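Local atomic coordinates of lectin (Pleurotus ostreatus, PDB entry 6T1D), a protein that probably binds galactose-containing sugars such as melibiose, each galactose being held at a calcium ion. Residues Ala23-Phe28 with Tyr266-Leu271; Trp203-Asp208 with Ala289-Thr294; Ala240-Tyr245 with Ala282-Gly287. All blocks are in the same frame, centred on the assembly; numbering follows the deposited sequence.

Contact 1. Residues Ala23-Phe28 with Tyr266-Leu271; sequences ATPRQF and YTIPNL. Unlike the reference sequence in segment 23-28: Arg26 (reference Ser).
Ala23 starts the contact by setting its methyl against the ring of Pro269. Ala23 CB lies 3.6 Å from Pro269 CG. Its carbonyl O accepts a hydrogen bond from a water, which in turn takes a weak one from Asn270 ND2. This water bridges the two segments at the loop end of the contact. Thr24 takes part through its backbone, with the carbonyl O 3.5 Å from Pro269 CD. The ring of Pro25 crosses the amide of Asn270 at about a right angle, and Pro25 CD is 3.6 Å from Asn270 OD1. That oxygen is buried here and has no polar partner in the model. Pro25 CB also reaches Ile268 CG1, at 4.2 Å.

Arg26 carries the pairing. Arg26 N donates to Thr267 O over 3.3 Å with an angle of 160° at the hydrogen. The return bond, Thr267 N to Arg26 O, is 3.2 Å long and more bent. The two form an antiparallel hydrogen-bonded pair with side chains on one face. The Arg26 chain bends at its third torsion, and Arg26 NH1 stands 3.4 Å from Thr267 OG1. The angle is too poor for a hydrogen bond. Gln27 opposes Tyr266 as a non-hydrogen-bonded pair, and their side chains diverge. Phe28 ends the run. Its CG lies anti to the backbone N (chi1 172°), which brings the ring edge at Phe28 CD1 to within 3.6 Å of Thr267 CG2.

Strand 26-27 is thus the short outer strand of an antiparallel sheet. Strand 264-268 lies next to it, followed by strand 232-242. Pro25 and Ile268 both reach Val254 of strand 252-257, which belongs to a different sheet, and Val195 of a loop touches Phe28.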
ATOM      1  N   ALA A  23     -14.172 -18.365  -3.201  1.00 18.48           N
ATOM      2  CA  ALA A  23     -13.232 -19.286  -2.574  1.00 24.14           C
ATOM      3  C   ALA A  23     -12.613 -18.669  -1.331  1.00 28.12           C
ATOM      4  O   ALA A  23     -12.369 -17.462  -1.270  1.00 27.22           O
ATOM      5  CB  ALA A  23     -12.141 -19.685  -3.564  1.00 32.37           C
ATOM      6  N   THR A  24     -12.384 -19.509  -0.329  1.00 31.37           N
ATOM      7  CA  THR A  24     -11.844 -19.117   0.968  1.00 23.82           C
ATOM      8  C   THR A  24     -10.543 -19.869   1.231  1.00 24.39           C
ATOM      9  O   THR A  24     -10.223 -20.822   0.503  1.00 29.95           O
ATOM     10  CB  THR A  24     -12.875 -19.401   2.056  1.00 31.71           C
ATOM     11  OG1 THR A  24     -13.242 -20.785   1.995  1.00 49.02           O
ATOM     12  CG2 THR A  24     -14.114 -18.550   1.846  1.00 38.08           C
ATOM     13  N   PRO A  25      -9.741 -19.452   2.212  1.00  9.27           N
ATOM     14  CA  PRO A  25      -8.509 -20.189   2.503  1.00 17.84           C
ATOM     15  C   PRO A  25      -8.786 -21.655   2.788  1.00 29.58           C
ATOM     16  O   PRO A  25      -9.810 -22.008   3.372  1.00 33.44           O
ATOM     17  CB  PRO A  25      -7.955 -19.466   3.730  1.00 12.10           C
ATOM     18  CG  PRO A  25      -8.406 -18.083   3.545  1.00  6.39           C
ATOM     19  CD  PRO A  25      -9.790 -18.179   2.947  1.00  9.23           C
ATOM     20  N   ARG A  26      -7.872 -22.512   2.334  1.00 25.89           N
ATOM     21  CA  ARG A  26      -8.059 -23.954   2.432  1.00 25.72           C
ATOM     22  C   ARG A  26      -6.705 -24.649   2.423  1.00 30.81           C
ATOM     23  O   ARG A  26      -5.660 -24.032   2.199  1.00 35.44           O
ATOM     24  CB  ARG A  26      -8.956 -24.484   1.315  1.00 29.03           C
ATOM     25  CG  ARG A  26      -8.488 -24.096  -0.050  1.00 29.83           C
ATOM     26  CD  ARG A  26      -9.317 -24.761  -1.125  1.00 44.05           C
ATOM     27  NE  ARG A  26      -9.529 -23.857  -2.252  1.00 49.57           N
ATOM     28  CZ  ARG A  26      -8.728 -23.776  -3.306  1.00 46.83           C
ATOM     29  NH1 ARG A  26      -7.633 -24.539  -3.376  1.00 40.38           N
ATOM     30  NH2 ARG A  26      -9.017 -22.918  -4.279  1.00 40.16           N
ATOM     31  N   GLN A  27      -6.746 -25.953   2.671  1.00 19.72           N
ATOM     32  CA  GLN A  27      -5.550 -26.772   2.604  1.00  7.89           C
ATOM     33  C   GLN A  27      -5.016 -26.831   1.177  1.00 24.45           C
ATOM     34  O   GLN A  27      -5.781 -26.936   0.213  1.00 26.63           O
ATOM     35  CB  GLN A  27      -5.878 -28.164   3.134  1.00  9.15           C
ATOM     36  CG  GLN A  27      -4.811 -29.203   3.002  1.00 17.54           C
ATOM     37  CD  GLN A  27      -5.132 -30.440   3.820  1.00 33.50           C
ATOM     38  OE1 GLN A  27      -4.666 -30.581   4.951  1.00 40.50           O
ATOM     39  NE2 GLN A  27      -5.937 -31.342   3.254  1.00 38.34           N
ATOM     40  N   PHE A  28      -3.691 -26.741   1.045  1.00 26.61           N
ATOM     41  CA  PHE A  28      -3.058 -26.749  -0.268  1.00 12.46           C
ATOM     42  C   PHE A  28      -3.328 -28.056  -0.996  1.00 19.24           C
ATOM     43  O   PHE A  28      -3.270 -29.136  -0.409  1.00 39.34           O
ATOM     44  CB  PHE A  28      -1.547 -26.538  -0.140  1.00 17.30           C
ATOM     45  CG  PHE A  28      -0.803 -26.732  -1.431  1.00  7.30           C
ATOM     46  CD1 PHE A  28      -0.712 -25.700  -2.351  1.00 13.57           C
ATOM     47  CD2 PHE A  28      -0.201 -27.930  -1.725  1.00  7.50           C
ATOM     48  CE1 PHE A  28      -0.048 -25.865  -3.546  1.00  7.41           C
ATOM     49  CE2 PHE A  28       0.471 -28.103  -2.929  1.00 21.53           C
ATOM     50  CZ  PHE A  28       0.539 -27.060  -3.837  1.00  7.61           C
ATOM     51  N   TYR A 266      -1.070 -24.189   2.792  1.00 10.73           N
ATOM     52  CA  TYR A 266      -2.385 -23.644   2.466  1.00  8.78           C
ATOM     53  C   TYR A 266      -2.293 -22.774   1.221  1.00 16.06           C
ATOM     54  O   TYR A 266      -1.276 -22.119   0.983  1.00 18.43           O
ATOM     55  CB  TYR A 266      -2.943 -22.767   3.606  1.00  9.20           C
ATOM     56  CG  TYR A 266      -2.856 -23.386   4.988  1.00 15.08           C
ATOM     57  CD1 TYR A 266      -1.677 -23.363   5.713  1.00 15.86           C
ATOM     58  CD2 TYR A 266      -3.954 -23.982   5.563  1.00 16.34           C
ATOM     59  CE1 TYR A 266      -1.602 -23.932   6.979  1.00 16.18           C
ATOM     60  CE2 TYR A 266      -3.889 -24.547   6.816  1.00 18.23           C
ATOM     61  CZ  TYR A 266      -2.716 -24.526   7.517  1.00 15.97           C
ATOM     62  OH  TYR A 266      -2.669 -25.100   8.766  1.00 21.53           O
ATOM     63  N   THR A 267      -3.383 -22.721   0.453  1.00 20.27           N
ATOM     64  CA  THR A 267      -3.537 -21.731  -0.605  1.00 25.47           C
ATOM     65  C   THR A 267      -4.592 -20.729  -0.165  1.00 24.14           C
ATOM     66  O   THR A 267      -5.639 -21.108   0.367  1.00 33.46           O
ATOM     67  CB  THR A 267      -3.943 -22.340  -1.968  1.00 30.77           C
ATOM     68  OG1 THR A 267      -4.842 -23.435  -1.777  1.00 60.05           O
ATOM     69  CG2 THR A 267      -2.732 -22.808  -2.797  1.00 12.74           C
ATOM     70  N   ILE A 268      -4.293 -19.452  -0.362  1.00 22.71           N
ATOM     71  CA  ILE A 268      -5.215 -18.367  -0.051  1.00 16.48           C
ATOM     72  C   ILE A 268      -5.626 -17.719  -1.369  1.00 33.05           C
ATOM     73  O   ILE A 268      -4.834 -16.977  -1.969  1.00 27.38           O
ATOM     74  CB  ILE A 268      -4.580 -17.365   0.922  1.00 22.48           C
ATOM     75  CG1 ILE A 268      -4.320 -18.039   2.268  1.00 17.31           C
ATOM     76  CG2 ILE A 268      -5.414 -16.099   1.064  1.00 18.71           C
ATOM     77  CD1 ILE A 268      -3.128 -17.490   2.956  1.00 15.21           C
ATOM     78  N   PRO A 269      -6.830 -18.005  -1.868  1.00 33.01           N
ATOM     79  CA  PRO A 269      -7.231 -17.560  -3.207  1.00 19.86           C
ATOM     80  C   PRO A 269      -7.972 -16.234  -3.248  1.00 26.39           C
ATOM     81  O   PRO A 269      -8.358 -15.800  -4.338  1.00 39.98           O
ATOM     82  CB  PRO A 269      -8.151 -18.700  -3.650  1.00 22.55           C
ATOM     83  CG  PRO A 269      -8.833 -19.109  -2.379  1.00 26.73           C
ATOM     84  CD  PRO A 269      -7.833 -18.906  -1.267  1.00 29.08           C
ATOM     85  N   ASN A 270      -8.168 -15.578  -2.109  1.00 18.37           N
ATOM     86  CA  ASN A 270      -8.900 -14.322  -2.064  1.00 16.35           C
ATOM     87  C   ASN A 270      -8.063 -13.194  -1.469  1.00 27.22           C
ATOM     88  O   ASN A 270      -8.545 -12.453  -0.605  1.00 27.95           O
ATOM     89  CB  ASN A 270     -10.186 -14.497  -1.261  1.00 25.15           C
ATOM     90  CG  ASN A 270      -9.928 -15.085   0.114  1.00 21.75           C
ATOM     91  OD1 ASN A 270      -8.964 -15.826   0.296  1.00 26.51           O
ATOM     92  ND2 ASN A 270     -10.776 -14.755   1.088  1.00 19.93           N
ATOM     93  N   LEU A 271      -6.802 -13.065  -1.882  1.00 23.10           N
ATOM     94  CA  LEU A 271      -6.014 -11.933  -1.414  1.00 17.83           C
ATOM     95  C   LEU A 271      -6.682 -10.616  -1.787  1.00 23.83           C
ATOM     96  O   LEU A 271      -7.272 -10.472  -2.863  1.00 29.23           O
ATOM     97  CB  LEU A 271      -4.604 -11.949  -1.999  1.00 10.12           C
ATOM     98  CG  LEU A 271      -3.614 -12.985  -1.490  1.00 16.85           C
ATOM     99  CD1 LEU A 271      -2.265 -12.675  -2.100  1.00 15.10           C
ATOM    100  CD2 LEU A 271      -3.550 -13.022   0.023  1.00  5.93           C
TER
HETATM  101  O   HOH W   1     -13.569 -14.734  -0.125  1.00 24.16           O

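Contact 2. Residues Trp203-Asp208 with Ala289-Thr294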
ATOM      1  N   TRP A 203      13.512 -19.809  11.695  1.00 11.14           N
ATOM      2  CA  TRP A 203      12.710 -19.953  12.896  1.00 12.60           C
ATOM      3  C   TRP A 203      12.737 -18.638  13.657  1.00 17.01           C
ATOM      4  O   TRP A 203      13.817 -18.139  13.992  1.00 37.74           O
ATOM      5  CB  TRP A 203      13.265 -21.075  13.767  1.00 16.62           C
ATOM      6  CG  TRP A 203      13.277 -22.407  13.119  1.00 17.07           C
ATOM      7  CD1 TRP A 203      14.283 -22.946  12.366  1.00 24.51           C
ATOM      8  CD2 TRP A 203      12.237 -23.383  13.156  1.00 14.17           C
ATOM      9  NE1 TRP A 203      13.933 -24.203  11.939  1.00 10.66           N
ATOM     10  CE2 TRP A 203      12.680 -24.494  12.411  1.00 17.12           C
ATOM     11  CE3 TRP A 203      10.975 -23.428  13.752  1.00 11.24           C
ATOM     12  CZ2 TRP A 203      11.901 -25.628  12.240  1.00 22.06           C
ATOM     13  CZ3 TRP A 203      10.208 -24.554  13.585  1.00 19.34           C
ATOM     14  CH2 TRP A 203      10.670 -25.642  12.833  1.00 17.94           C
ATOM     15  N   ILE A 204      11.569 -18.067  13.933  1.00 11.04           N
ATOM     16  CA  ILE A 204      11.511 -16.808  14.668  1.00  9.33           C
ATOM     17  C   ILE A 204      10.685 -16.998  15.929  1.00  9.35           C
ATOM     18  O   ILE A 204       9.913 -17.949  16.058  1.00 24.69           O
ATOM     19  CB  ILE A 204      10.920 -15.666  13.832  1.00 11.42           C
ATOM     20  CG1 ILE A 204       9.468 -15.985  13.487  1.00 16.96           C
ATOM     21  CG2 ILE A 204      11.760 -15.414  12.583  1.00  9.09           C
ATOM     22  CD1 ILE A 204       8.704 -14.823  12.992  1.00  8.39           C
ATOM     23  N   TRP A 205      10.831 -16.050  16.851  1.00 22.78           N
ATOM     24  CA  TRP A 205      10.025 -16.010  18.070  1.00 22.27           C
ATOM     25  C   TRP A 205      10.134 -14.617  18.668  1.00 24.34           C
ATOM     26  O   TRP A 205      10.788 -13.730  18.107  1.00 28.53           O
ATOM     27  CB  TRP A 205      10.470 -17.066  19.075  1.00 17.58           C
ATOM     28  CG  TRP A 205       9.411 -17.432  20.036  1.00 20.01           C
ATOM     29  CD1 TRP A 205       9.309 -17.042  21.342  1.00 22.09           C
ATOM     30  CD2 TRP A 205       8.295 -18.285  19.779  1.00 13.30           C
ATOM     31  NE1 TRP A 205       8.189 -17.607  21.916  1.00 13.57           N
ATOM     32  CE2 TRP A 205       7.548 -18.369  20.973  1.00 16.85           C
ATOM     33  CE3 TRP A 205       7.851 -18.983  18.657  1.00 14.51           C
ATOM     34  CZ2 TRP A 205       6.380 -19.121  21.071  1.00 19.61           C
ATOM     35  CZ3 TRP A 205       6.692 -19.726  18.754  1.00 15.58           C
ATOM     36  CH2 TRP A 205       5.968 -19.789  19.955  1.00 19.09           C
ATOM     37  N   THR A 206       9.455 -14.414  19.797  1.00 27.47           N
ATOM     38  CA  THR A 206       9.658 -13.193  20.567  1.00 18.29           C
ATOM     39  C   THR A 206      11.023 -13.243  21.266  1.00 29.46           C
ATOM     40  O   THR A 206      11.678 -14.290  21.337  1.00 36.82           O
ATOM     41  CB  THR A 206       8.519 -12.998  21.568  1.00 10.90           C
ATOM     42  OG1 THR A 206       8.192 -14.255  22.176  1.00 21.54           O
ATOM     43  CG2 THR A 206       7.275 -12.457  20.873  1.00  9.70           C
ATOM     44  N   SER A 207      11.462 -12.092  21.784  1.00 26.27           N
ATOM     45  CA  SER A 207      12.814 -11.993  22.339  1.00 20.43           C
ATOM     46  C   SER A 207      12.949 -12.642  23.710  1.00 28.25           C
ATOM     47  O   SER A 207      14.048 -12.596  24.284  1.00 22.07           O
ATOM     48  CB  SER A 207      13.268 -10.539  22.433  1.00 20.47           C
ATOM     49  OG  SER A 207      12.318  -9.757  23.139  1.00 32.44           O
ATOM     50  N   ASP A 208      11.855 -13.165  24.283  1.00 23.67           N
ATOM     51  CA  ASP A 208      11.947 -13.996  25.480  1.00 17.71           C
ATOM     52  C   ASP A 208      12.447 -15.405  25.177  1.00 23.61           C
ATOM     53  O   ASP A 208      12.575 -16.213  26.101  1.00 34.58           O
ATOM     54  CB  ASP A 208      10.593 -14.065  26.196  1.00 22.53           C
ATOM     55  CG  ASP A 208       9.472 -14.536  25.297  1.00 33.09           C
ATOM     56  OD1 ASP A 208       9.705 -14.684  24.081  1.00 42.18           O
ATOM     57  OD2 ASP A 208       8.343 -14.726  25.801  1.00 34.29           O
ATOM     58  N   ALA A 289      11.070 -23.100  21.353  1.00 22.21           N
ATOM     59  CA  ALA A 289       9.910 -22.544  20.686  1.00 19.77           C
ATOM     60  C   ALA A 289      10.352 -21.913  19.375  1.00 21.75           C
ATOM     61  O   ALA A 289      11.479 -21.429  19.255  1.00 41.18           O
ATOM     62  CB  ALA A 289       9.237 -21.502  21.580  1.00 10.21           C
ATOM     63  N   GLY A 290       9.448 -21.896  18.400  1.00 17.06           N
ATOM     64  CA  GLY A 290       9.760 -21.277  17.122  1.00 15.31           C
ATOM     65  C   GLY A 290       8.672 -21.470  16.092  1.00 20.58           C
ATOM     66  O   GLY A 290       7.963 -22.474  16.125  1.00 37.41           O
ATOM     67  N   VAL A 291       8.520 -20.519  15.177  1.00 18.76           N
ATOM     68  CA  VAL A 291       7.592 -20.644  14.060  1.00 19.46           C
ATOM     69  C   VAL A 291       8.337 -20.281  12.780  1.00 12.37           C
ATOM     70  O   VAL A 291       9.143 -19.345  12.772  1.00 18.57           O
ATOM     71  CB  VAL A 291       6.335 -19.767  14.281  1.00 16.23           C
ATOM     72  CG1 VAL A 291       6.704 -18.312  14.416  1.00 16.95           C
ATOM     73  CG2 VAL A 291       5.345 -19.940  13.154  1.00 14.91           C
ATOM     74  N   ILE A 292       8.096 -21.037  11.709  1.00  8.02           N
ATOM     75  CA  ILE A 292       8.798 -20.837  10.442  1.00 12.86           C
ATOM     76  C   ILE A 292       7.807 -20.907   9.291  1.00  7.59           C
ATOM     77  O   ILE A 292       6.928 -21.773   9.269  1.00 24.89           O
ATOM     78  CB  ILE A 292       9.922 -21.878  10.269  1.00 15.12           C
ATOM     79  CG1 ILE A 292      10.710 -21.632   8.993  1.00 14.10           C
ATOM     80  CG2 ILE A 292       9.368 -23.287  10.277  1.00 18.25           C
ATOM     81  CD1 ILE A 292      11.996 -22.443   8.951  1.00 24.50           C
ATOM     82  N   ALA A 293       7.945 -20.004   8.324  1.00  7.45           N
ATOM     83  CA  ALA A 293       7.002 -19.980   7.212  1.00 10.02           C
ATOM     84  C   ALA A 293       7.658 -19.410   5.967  1.00 19.91           C
ATOM     85  O   ALA A 293       8.525 -18.533   6.044  1.00 32.49           O
ATOM     86  CB  ALA A 293       5.745 -19.161   7.528  1.00  7.00           C
ATOM     87  N   THR A 294       7.249 -19.941   4.818  1.00 15.54           N
ATOM     88  CA  THR A 294       7.550 -19.368   3.515  1.00 12.40           C
ATOM     89  C   THR A 294       6.232 -19.054   2.828  1.00 21.96           C
ATOM     90  O   THR A 294       5.325 -19.894   2.810  1.00 25.14           O
ATOM     91  CB  THR A 294       8.385 -20.324   2.661  1.00 14.51           C
ATOM     92  OG1 THR A 294       9.580 -20.660   3.369  1.00 21.38           O
ATOM     93  CG2 THR A 294       8.750 -19.693   1.326  1.00  7.74           C
TER
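Trp203 and Ile292 make the first of two tight patches. Ile292 CG2 sits over one face of the Trp203 indole, 3.6 Å from the centroid of its six-membered ring and 11° off the normal, a CH-pi contact. With chi1 at -177°, CG1 of Ile292 extends away from its own backbone N and carries CD1 to the pyrrole part of the same indole. The in-plane edge of the Trp203 ring meets the carbonyl carbon of Gly290. Trp347 stacks on Trp203 from outside the two segments.

Trp205 forms the second patch. Ala289 CB lies over the centre of the six-membered ring of Trp205 at 3.7 Å, again a CH-pi contact. Gly290 N comes within 3.3 Å of Trp205 CE3, obliquely to the ring, and Val291 N lies at its edge. The Gly290 backbone thus lies close against both indoles. Two backbone hydrogen bonds lie between the patches. Ile204 N-H meets Val291 O nearly straight, at 3.0 Å and 172°. Val291 N returns to Ile204 O at 3.1 Å, in the carbonyl plane. They make a single antiparallel bridge. Ile204 CG1 packs on Val291 CG1 at 3.7 Å.

Past Trp205 the segments part. Thr206, Ser207 and Asp208 do not touch 289-294. Ser207 is exposed and its OG bonds to Glu334, while Asp208 forms a salt bridge with Arg219.

Strand 202-205 is the outer strand of one antiparallel sheet, and strand 290-299 belongs to another. One short bridge and two tryptophans therefore join the two sheets at a corner. This is consistent with a beta-sandwich carbohydrate-binding module. The calcium ion of the galactose site is about 5 Å from the side chain of Ala289.

Contact 3. Residues Ala240-Tyr245 with Ala282-Gly287; sequences AADDRY and ATNGGG. With CA (calcium ion), chain T; GLA (alpha-D-galactopyranose), chain H.
Asp243 and Asn284 meet around a calcium ion. Asp242 OD1 binds the metal at 2.2 Å, and Asn284 OD1 at 2.5 Å. Asp243 OD2 and Gly286 O are further ligands, and Pro288 O completes the protein share. The galactose adds its O3 and O4, with O4 2.5 Å from the ion. Asp242 OD2 lies 2.7 Å from the galactose O4. It accepts a hydrogen bond from Trp347 NE1. The peptide between Asp242 and Asp243 is cis, and both carboxylates face the one metal.

Hydrogen bonds shape the metal loop. Gly285 N reaches Asp243 OD2 at 2.9 Å, on the anti side of that oxygen and 24° out of the carboxylate plane. One carboxylate oxygen thus serves metal and backbone together. Gly286 N bonds to Asn284 OD1, an Asx turn. Asn284 ND2 is held by Gly287 O and Pro215 O.

In the backbone pairing, Thr283 O accepts from both Asp243 N, at 2.8 Å, and Arg244 N, at 3.3 Å. This is a classic beta bulge. Thr283 N returns to Arg244 O. The Arg244 and Thr283 side chains lie side by side, Arg244 CG to Thr283 CB 3.9 Å.

Strand 244-249 runs antiparallel between strands 276-284 and 252-257. Strand 232-242 leads into the bulge from the other sheet, and Trp205 of strand 202-205 touches Ala282 and Asn284.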
ATOM      1  N   ALA A 240       5.180 -24.170   9.828  1.00 21.47           N
ATOM      2  CA  ALA A 240       5.285 -25.122  10.920  1.00 18.71           C
ATOM      3  C   ALA A 240       5.685 -24.335  12.155  1.00 20.05           C
ATOM      4  O   ALA A 240       6.258 -23.245  12.050  1.00 17.78           O
ATOM      5  CB  ALA A 240       6.306 -26.222  10.623  1.00 15.42           C
ATOM      6  N   ALA A 241       5.379 -24.890  13.327  1.00 20.01           N
ATOM      7  CA  ALA A 241       5.730 -24.206  14.562  1.00 16.38           C
ATOM      8  C   ALA A 241       5.901 -25.208  15.699  1.00 21.14           C
ATOM      9  O   ALA A 241       5.253 -26.257  15.733  1.00 35.32           O
ATOM     10  CB  ALA A 241       4.701 -23.136  14.936  1.00 19.12           C
ATOM     11  N   ASP A 242       6.802 -24.862  16.615  1.00 26.01           N
ATOM     12  CA  ASP A 242       7.006 -25.509  17.908  1.00 16.55           C
ATOM     13  C   ASP A 242       6.496 -24.541  18.969  1.00 17.76           C
ATOM     14  O   ASP A 242       7.172 -23.553  19.281  1.00 20.10           O
ATOM     15  CB  ASP A 242       8.494 -25.812  18.081  1.00 23.02           C
ATOM     16  CG  ASP A 242       8.862 -26.354  19.460  1.00 30.71           C
ATOM     17  OD1 ASP A 242       8.019 -26.412  20.384  1.00 26.71           O
ATOM     18  OD2 ASP A 242      10.050 -26.718  19.612  1.00 33.59           O
ATOM     19  N   ASP A 243       5.339 -24.845  19.560  1.00 19.54           N
ATOM     20  CA  ASP A 243       4.694 -26.149  19.425  1.00 21.29           C
ATOM     21  C   ASP A 243       3.456 -26.193  18.551  1.00 19.22           C
ATOM     22  O   ASP A 243       3.112 -27.251  18.031  1.00 38.48           O
ATOM     23  CB  ASP A 243       4.341 -26.682  20.808  1.00 19.83           C
ATOM     24  CG  ASP A 243       5.512 -27.304  21.484  1.00 21.16           C
ATOM     25  OD1 ASP A 243       5.912 -28.390  21.021  1.00 34.71           O
ATOM     26  OD2 ASP A 243       6.068 -26.697  22.433  1.00 21.10           O
ATOM     27  N   ARG A 244       2.764 -25.072  18.387  1.00 17.93           N
ATOM     28  CA  ARG A 244       1.577 -25.086  17.534  1.00 24.46           C
ATOM     29  C   ARG A 244       1.310 -23.658  17.060  1.00 19.64           C
ATOM     30  O   ARG A 244       1.942 -22.702  17.518  1.00 19.49           O
ATOM     31  CB  ARG A 244       0.386 -25.696  18.291  1.00 16.41           C
ATOM     32  CG  ARG A 244      -0.078 -24.865  19.500  1.00 21.89           C
ATOM     33  CD  ARG A 244      -1.261 -25.514  20.238  1.00 19.52           C
ATOM     34  NE  ARG A 244      -0.764 -26.691  20.952  1.00 42.07           N
ATOM     35  CZ  ARG A 244      -1.041 -27.956  20.648  1.00 52.48           C
ATOM     36  NH1 ARG A 244      -0.505 -28.939  21.372  1.00 38.41           N
ATOM     37  NH2 ARG A 244      -1.858 -28.241  19.637  1.00 58.77           N
ATOM     38  N   TYR A 245       0.408 -23.523  16.093  1.00 15.76           N
ATOM     39  CA  TYR A 245       0.159 -22.207  15.526  1.00 12.16           C
ATOM     40  C   TYR A 245      -1.259 -22.132  14.992  1.00 15.63           C
ATOM     41  O   TYR A 245      -1.871 -23.149  14.669  1.00 23.81           O
ATOM     42  CB  TYR A 245       1.129 -21.906  14.389  1.00 18.61           C
ATOM     43  CG  TYR A 245       0.784 -22.666  13.121  1.00 23.30           C
ATOM     44  CD1 TYR A 245       1.211 -23.969  12.941  1.00 31.31           C
ATOM     45  CD2 TYR A 245       0.033 -22.079  12.107  1.00 18.03           C
ATOM     46  CE1 TYR A 245       0.908 -24.673  11.792  1.00 31.63           C
ATOM     47  CE2 TYR A 245      -0.274 -22.779  10.961  1.00 22.95           C
ATOM     48  CZ  TYR A 245       0.166 -24.077  10.809  1.00 28.85           C
ATOM     49  OH  TYR A 245      -0.136 -24.793   9.670  1.00 39.74           O
ATOM     50  N   ALA A 282       1.236 -18.303  17.699  1.00 21.01           N
ATOM     51  CA  ALA A 282       1.992 -19.506  18.009  1.00 15.52           C
ATOM     52  C   ALA A 282       2.060 -19.682  19.513  1.00  8.97           C
ATOM     53  O   ALA A 282       2.121 -18.702  20.258  1.00 18.65           O
ATOM     54  CB  ALA A 282       3.405 -19.431  17.445  1.00 17.51           C
ATOM     55  N   THR A 283       2.026 -20.930  19.960  1.00 17.65           N
ATOM     56  CA  THR A 283       2.089 -21.252  21.381  1.00 21.78           C
ATOM     57  C   THR A 283       3.263 -22.179  21.646  1.00 23.02           C
ATOM     58  O   THR A 283       3.520 -23.107  20.870  1.00 28.84           O
ATOM     59  CB  THR A 283       0.798 -21.909  21.877  1.00 18.46           C
ATOM     60  OG1 THR A 283      -0.328 -21.130  21.460  1.00 21.35           O
ATOM     61  CG2 THR A 283       0.805 -21.980  23.389  1.00 26.85           C
ATOM     62  N   ASN A 284       3.961 -21.936  22.753  1.00 24.25           N
ATOM     63  CA  ASN A 284       5.039 -22.808  23.201  1.00 22.08           C
ATOM     64  C   ASN A 284       4.539 -23.663  24.359  1.00 15.14           C
ATOM     65  O   ASN A 284       4.148 -23.134  25.404  1.00 24.26           O
ATOM     66  CB  ASN A 284       6.257 -21.993  23.634  1.00 20.77           C
ATOM     67  CG  ASN A 284       7.409 -22.870  24.096  1.00 30.78           C
ATOM     68  OD1 ASN A 284       7.614 -23.972  23.579  1.00 41.32           O
ATOM     69  ND2 ASN A 284       8.182 -22.374  25.055  1.00 36.35           N
ATOM     70  N   GLY A 285       4.600 -24.981  24.193  1.00 26.54           N
ATOM     71  CA  GLY A 285       4.219 -25.851  25.284  1.00 12.23           C
ATOM     72  C   GLY A 285       5.304 -26.076  26.298  1.00 28.38           C
ATOM     73  O   GLY A 285       5.021 -26.538  27.405  1.00 45.14           O
ATOM     74  N   GLY A 286       6.526 -25.722  25.973  1.00 22.00           N
ATOM     75  CA  GLY A 286       7.634 -25.853  26.893  1.00 20.26           C
ATOM     76  C   GLY A 286       8.914 -26.012  26.104  1.00 31.86           C
ATOM     77  O   GLY A 286       8.923 -26.481  24.968  1.00 35.99           O
ATOM     78  N   GLY A 287      10.018 -25.612  26.728  1.00 21.82           N
ATOM     79  CA  GLY A 287      11.323 -25.771  26.138  1.00 28.84           C
ATOM     80  C   GLY A 287      11.503 -24.870  24.937  1.00 36.59           C
ATOM     81  O   GLY A 287      11.047 -23.719  24.918  1.00 38.99           O
TER
HETATM   82 CA    CA T 402       8.450 -26.143  22.536  1.00 74.59          CA
HETATM   83  C1  GLA H   2      10.595 -30.716  23.752  1.00 27.03           C
HETATM   84  C2  GLA H   2       9.524 -29.651  23.991  1.00 31.21           C
HETATM   85  C3  GLA H   2       8.859 -29.246  22.739  1.00 32.19           C
HETATM   86  C4  GLA H   2       9.825 -28.848  21.698  1.00 24.35           C
HETATM   87  C5  GLA H   2      10.908 -29.916  21.475  1.00 23.87           C
HETATM   88  C6  GLA H   2      11.956 -29.359  20.523  1.00 25.42           C
HETATM   89  O2  GLA H   2       8.534 -30.180  24.898  1.00 48.94           O
HETATM   90  O3  GLA H   2       7.948 -28.092  23.026  1.00 33.74           O
HETATM   91  O4  GLA H   2      10.456 -27.612  22.088  1.00 33.66           O
HETATM   92  O5  GLA H   2      11.566 -30.301  22.722  1.00 25.10           O
HETATM   93  O6  GLA H   2      12.975 -30.320  20.325  1.00 25.51           O

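Overall arrangement
From the N terminus, contact 1 closes the longest loop: residues 23-28 pair with 266-271 across more than two hundred residues. The chain start thereby becomes an outer strand of a sheet otherwise built from the second half. Contact 2 opens at 203-208, before that loop ends, and closes at 289-294 beyond it, so the two cross. Contact 3 opens at 240-245 and closes at 282-287. It lies within the span of contact 2 and crosses contact 1. Gly290 O and Asp242 N, probably hydrogen-bonded, join contacts 2 and 3. Tyr266 OH and Tyr245 OH, likewise a probable hydrogen bond, link contact 1 to contact 3.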